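Esterase A (Caulobacter crescentus, PDB 5GKV) probably hydrolyses ester substrates, as a penicillin-binding-protein homologue of the serine beta-lactamase family. Local coordinates at residues E96-V108 / G116-H128. Residues are numbered along the deposited sequence; the frame is centred on the assembly and turned at random.
Sequences EGRLAYDQAVADV and GKDAVTVEQALSH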
# COMPACT_ATOMS: atom_id res chain seq x y z
N GLU A 96 -20.31 -4.85 -2.80
CA GLU A 96 -21.28 -4.90 -3.88
C GLU A 96 -21.94 -6.26 -4.01
O GLU A 96 -22.82 -6.42 -4.86
CB GLU A 96 -20.61 -4.53 -5.21
CG GLU A 96 -20.17 -3.07 -5.31
CD GLU A 96 -19.17 -2.84 -6.44
OE1 GLU A 96 -19.03 -3.73 -7.31
OE2 GLU A 96 -18.51 -1.78 -6.45
N GLY A 97 -21.56 -7.25 -3.20
CA GLY A 97 -22.14 -8.57 -3.29
C GLY A 97 -21.66 -9.42 -4.45
O GLY A 97 -22.33 -10.39 -4.80
N ARG A 98 -20.53 -9.09 -5.06
CA ARG A 98 -19.99 -9.87 -6.16
C ARG A 98 -18.97 -10.90 -5.69
O ARG A 98 -18.50 -11.70 -6.50
CB ARG A 98 -19.35 -8.94 -7.20
CG ARG A 98 -20.31 -7.91 -7.78
CD ARG A 98 -19.67 -7.20 -8.97
NE ARG A 98 -19.63 -8.10 -10.11
CZ ARG A 98 -19.04 -7.83 -11.27
NH1 ARG A 98 -18.43 -6.66 -11.47
NH2 ARG A 98 -19.07 -8.73 -12.25
N LEU A 99 -18.63 -10.90 -4.41
CA LEU A 99 -17.55 -11.67 -3.80
C LEU A 99 -17.82 -11.63 -2.31
O LEU A 99 -18.45 -10.69 -1.82
CB LEU A 99 -16.18 -11.07 -4.13
CG LEU A 99 -14.88 -11.78 -3.72
CD1 LEU A 99 -14.70 -13.03 -4.55
CD2 LEU A 99 -13.67 -10.84 -3.87
N ALA A 100 -17.36 -12.65 -1.59
CA ALA A 100 -17.51 -12.69 -0.15
C ALA A 100 -16.14 -12.97 0.46
O ALA A 100 -15.35 -13.71 -0.12
CB ALA A 100 -18.52 -13.75 0.31
N TYR A 101 -15.87 -12.35 1.61
CA TYR A 101 -14.56 -12.52 2.24
C TYR A 101 -14.32 -13.96 2.66
O TYR A 101 -13.17 -14.41 2.67
CB TYR A 101 -14.42 -11.59 3.44
CG TYR A 101 -13.97 -10.18 3.07
CD1 TYR A 101 -12.82 -9.98 2.32
CD2 TYR A 101 -14.68 -9.06 3.48
CE1 TYR A 101 -12.40 -8.72 1.97
CE2 TYR A 101 -14.26 -7.76 3.14
CZ TYR A 101 -13.11 -7.61 2.39
OH TYR A 101 -12.67 -6.37 2.03
N ASP A 102 -15.37 -14.70 3.00
CA ASP A 102 -15.17 -16.09 3.42
C ASP A 102 -15.39 -17.07 2.27
O ASP A 102 -15.48 -18.28 2.50
CB ASP A 102 -16.08 -16.42 4.61
CG ASP A 102 -17.57 -16.32 4.28
OD1 ASP A 102 -17.92 -15.89 3.15
OD2 ASP A 102 -18.38 -16.68 5.15
N GLN A 103 -15.48 -16.57 1.04
CA GLN A 103 -15.56 -17.40 -0.15
C GLN A 103 -14.20 -17.99 -0.48
O GLN A 103 -13.17 -17.30 -0.38
CB GLN A 103 -16.08 -16.54 -1.31
CG GLN A 103 -16.28 -17.23 -2.63
CD GLN A 103 -16.95 -16.29 -3.61
OE1 GLN A 103 -17.21 -15.13 -3.29
NE2 GLN A 103 -17.23 -16.79 -4.81
N ALA A 104 -14.18 -19.26 -0.86
CA ALA A 104 -12.94 -19.91 -1.30
C ALA A 104 -12.40 -19.23 -2.55
O ALA A 104 -13.13 -19.01 -3.53
CB ALA A 104 -13.18 -21.40 -1.56
N VAL A 105 -11.10 -18.92 -2.53
CA VAL A 105 -10.45 -18.38 -3.72
C VAL A 105 -10.71 -19.29 -4.91
O VAL A 105 -10.99 -18.82 -6.02
CB VAL A 105 -8.93 -18.21 -3.47
CG1 VAL A 105 -8.24 -17.77 -4.76
CG2 VAL A 105 -8.69 -17.18 -2.37
N ALA A 106 -10.66 -20.60 -4.69
CA ALA A 106 -10.85 -21.56 -5.77
C ALA A 106 -12.22 -21.41 -6.43
O ALA A 106 -12.38 -21.79 -7.59
CB ALA A 106 -10.65 -22.98 -5.24
N ASP A 107 -13.20 -20.85 -5.71
CA ASP A 107 -14.52 -20.68 -6.30
C ASP A 107 -14.49 -19.73 -7.49
O ASP A 107 -15.23 -19.94 -8.47
CB ASP A 107 -15.52 -20.18 -5.25
CG ASP A 107 -16.95 -20.45 -5.67
OD1 ASP A 107 -17.77 -19.51 -5.58
OD2 ASP A 107 -17.24 -21.58 -6.11
N VAL A 108 -13.65 -18.69 -7.45
CA VAL A 108 -13.56 -17.78 -8.59
C VAL A 108 -12.31 -18.02 -9.43
O VAL A 108 -12.20 -17.47 -10.54
CB VAL A 108 -13.61 -16.30 -8.14
CG1 VAL A 108 -14.83 -16.06 -7.25
CG2 VAL A 108 -12.34 -15.93 -7.42
N GLY A 116 -3.51 -28.46 -2.32
CA GLY A 116 -4.19 -28.38 -1.04
C GLY A 116 -4.78 -27.04 -0.66
O GLY A 116 -5.15 -26.86 0.51
N LYS A 117 -4.91 -26.10 -1.60
CA LYS A 117 -5.43 -24.77 -1.29
C LYS A 117 -6.92 -24.60 -1.63
O LYS A 117 -7.39 -23.47 -1.75
CB LYS A 117 -4.61 -23.70 -2.02
CG LYS A 117 -3.11 -23.75 -1.78
CD LYS A 117 -2.41 -22.50 -2.31
CE LYS A 117 -2.58 -22.36 -3.82
NZ LYS A 117 -2.12 -23.59 -4.53
N ASP A 118 -7.67 -25.69 -1.75
CA ASP A 118 -9.05 -25.61 -2.24
C ASP A 118 -9.98 -24.89 -1.27
O ASP A 118 -11.05 -24.46 -1.70
CB ASP A 118 -9.59 -27.01 -2.51
CG ASP A 118 -9.40 -27.92 -1.32
OD1 ASP A 118 -8.27 -28.43 -1.14
OD2 ASP A 118 -10.37 -28.08 -0.54
N ALA A 119 -9.62 -24.76 0.01
CA ALA A 119 -10.47 -24.08 0.98
C ALA A 119 -9.95 -22.71 1.42
O ALA A 119 -10.61 -22.04 2.22
CB ALA A 119 -10.66 -24.95 2.23
N VAL A 120 -8.77 -22.29 0.94
CA VAL A 120 -8.27 -20.96 1.30
C VAL A 120 -9.28 -19.90 0.87
O VAL A 120 -9.73 -19.88 -0.28
CB VAL A 120 -6.91 -20.72 0.62
CG1 VAL A 120 -6.40 -19.30 0.94
CG2 VAL A 120 -5.91 -21.78 1.04
N THR A 121 -9.63 -19.01 1.79
CA THR A 121 -10.62 -17.99 1.47
C THR A 121 -9.98 -16.68 1.01
O THR A 121 -8.77 -16.45 1.15
CB THR A 121 -11.53 -17.71 2.67
OG1 THR A 121 -10.76 -17.19 3.75
CG2 THR A 121 -12.25 -18.98 3.14
N VAL A 122 -10.83 -15.80 0.47
CA VAL A 122 -10.40 -14.47 0.05
C VAL A 122 -9.72 -13.73 1.20
O VAL A 122 -8.59 -13.25 1.07
CB VAL A 122 -11.59 -13.66 -0.52
CG1 VAL A 122 -11.19 -12.18 -0.79
CG2 VAL A 122 -12.09 -14.29 -1.81
N GLU A 123 -10.37 -13.67 2.36
CA GLU A 123 -9.80 -12.88 3.45
C GLU A 123 -8.54 -13.54 4.02
O GLU A 123 -7.65 -12.83 4.50
CB GLU A 123 -10.84 -12.64 4.55
CG GLU A 123 -11.33 -13.91 5.25
CD GLU A 123 -12.61 -13.69 6.05
OE1 GLU A 123 -12.91 -12.52 6.39
OE2 GLU A 123 -13.31 -14.68 6.33
N GLN A 124 -8.42 -14.87 3.94
CA GLN A 124 -7.19 -15.52 4.36
C GLN A 124 -6.03 -15.12 3.45
O GLN A 124 -4.92 -14.83 3.93
CB GLN A 124 -7.37 -17.05 4.37
CG GLN A 124 -8.13 -17.53 5.60
CD GLN A 124 -8.73 -18.93 5.45
OE1 GLN A 124 -8.47 -19.63 4.48
NE2 GLN A 124 -9.53 -19.33 6.42
N ALA A 125 -6.28 -15.07 2.14
CA ALA A 125 -5.25 -14.65 1.19
C ALA A 125 -4.82 -13.21 1.43
O ALA A 125 -3.63 -12.90 1.39
CB ALA A 125 -5.77 -14.79 -0.25
N LEU A 126 -5.79 -12.33 1.67
CA LEU A 126 -5.48 -10.90 1.79
C LEU A 126 -4.85 -10.55 3.12
O LEU A 126 -4.22 -9.50 3.22
CB LEU A 126 -6.74 -10.06 1.58
CG LEU A 126 -7.32 -10.12 0.16
CD1 LEU A 126 -8.59 -9.28 0.10
CD2 LEU A 126 -6.30 -9.64 -0.86
N SER A 127 -4.96 -11.42 4.13
CA SER A 127 -4.29 -11.21 5.41
C SER A 127 -3.01 -12.04 5.55
O SER A 127 -2.52 -12.25 6.67
CB SER A 127 -5.25 -11.48 6.57
OG SER A 127 -5.79 -12.80 6.50
N HIS A 128 -2.43 -12.49 4.43
CA HIS A 128 -1.11 -13.09 4.38
C HIS A 128 -1.06 -14.42 5.12
O HIS A 128 -0.04 -14.79 5.69
CB HIS A 128 -0.05 -12.09 4.90
CG HIS A 128 -0.11 -10.77 4.19
ND1 HIS A 128 0.46 -10.56 2.95
CD2 HIS A 128 -0.77 -9.62 4.49
CE1 HIS A 128 0.19 -9.33 2.54
NE2 HIS A 128 -0.55 -8.74 3.45
O HOH W 1 -9.35 -21.60 -2.44
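Around a single bridge between Ala104 and Thr121, whose CA atoms stand 4.1 Å apart, three backbone bonds join the segments: Val105 N to Val120 O (2.8 Å), Val122 N to Gln103 O (2.9 Å) and Glu123 N to Tyr101 O (158° at the hydrogen, on a lone pair in the carbonyl plane). The last two use amides of the first turn of helix 122-126, which Thr121 N-caps in a capping box with Gln124. Val122 fills the apolar centre: its CG2 meets Leu99 CD1 tip to tip (4.0 Å), while CG1 lies 4.1 Å from Tyr101 CD1. Leu126 CD1 approaches the edge of the same ring. Leu99 and Tyr101 also pack on helix 82-95, placing the contact in the helical part of the beta-lactamase-type fold. With CG between backbone N and carbonyl carbon (chi1 64°), Glu123 runs extended past Tyr101 O; the carboxylate and Tyr101 ring planes are 9° apart. Glu123 OE1 forms a salt bridge with Arg304 NE, and Arg304 makes a cation-pi contact with Tyr101. A water accepts from Ala106 N and donates to Lys117 O and Val120 O. Amides of the helix start thus find acceptors in the 96-108 loop; Glu123 OE2 lies 5.6 Å from Asp102 OD2, not in contact, and Arg304 probably offsets the like charges.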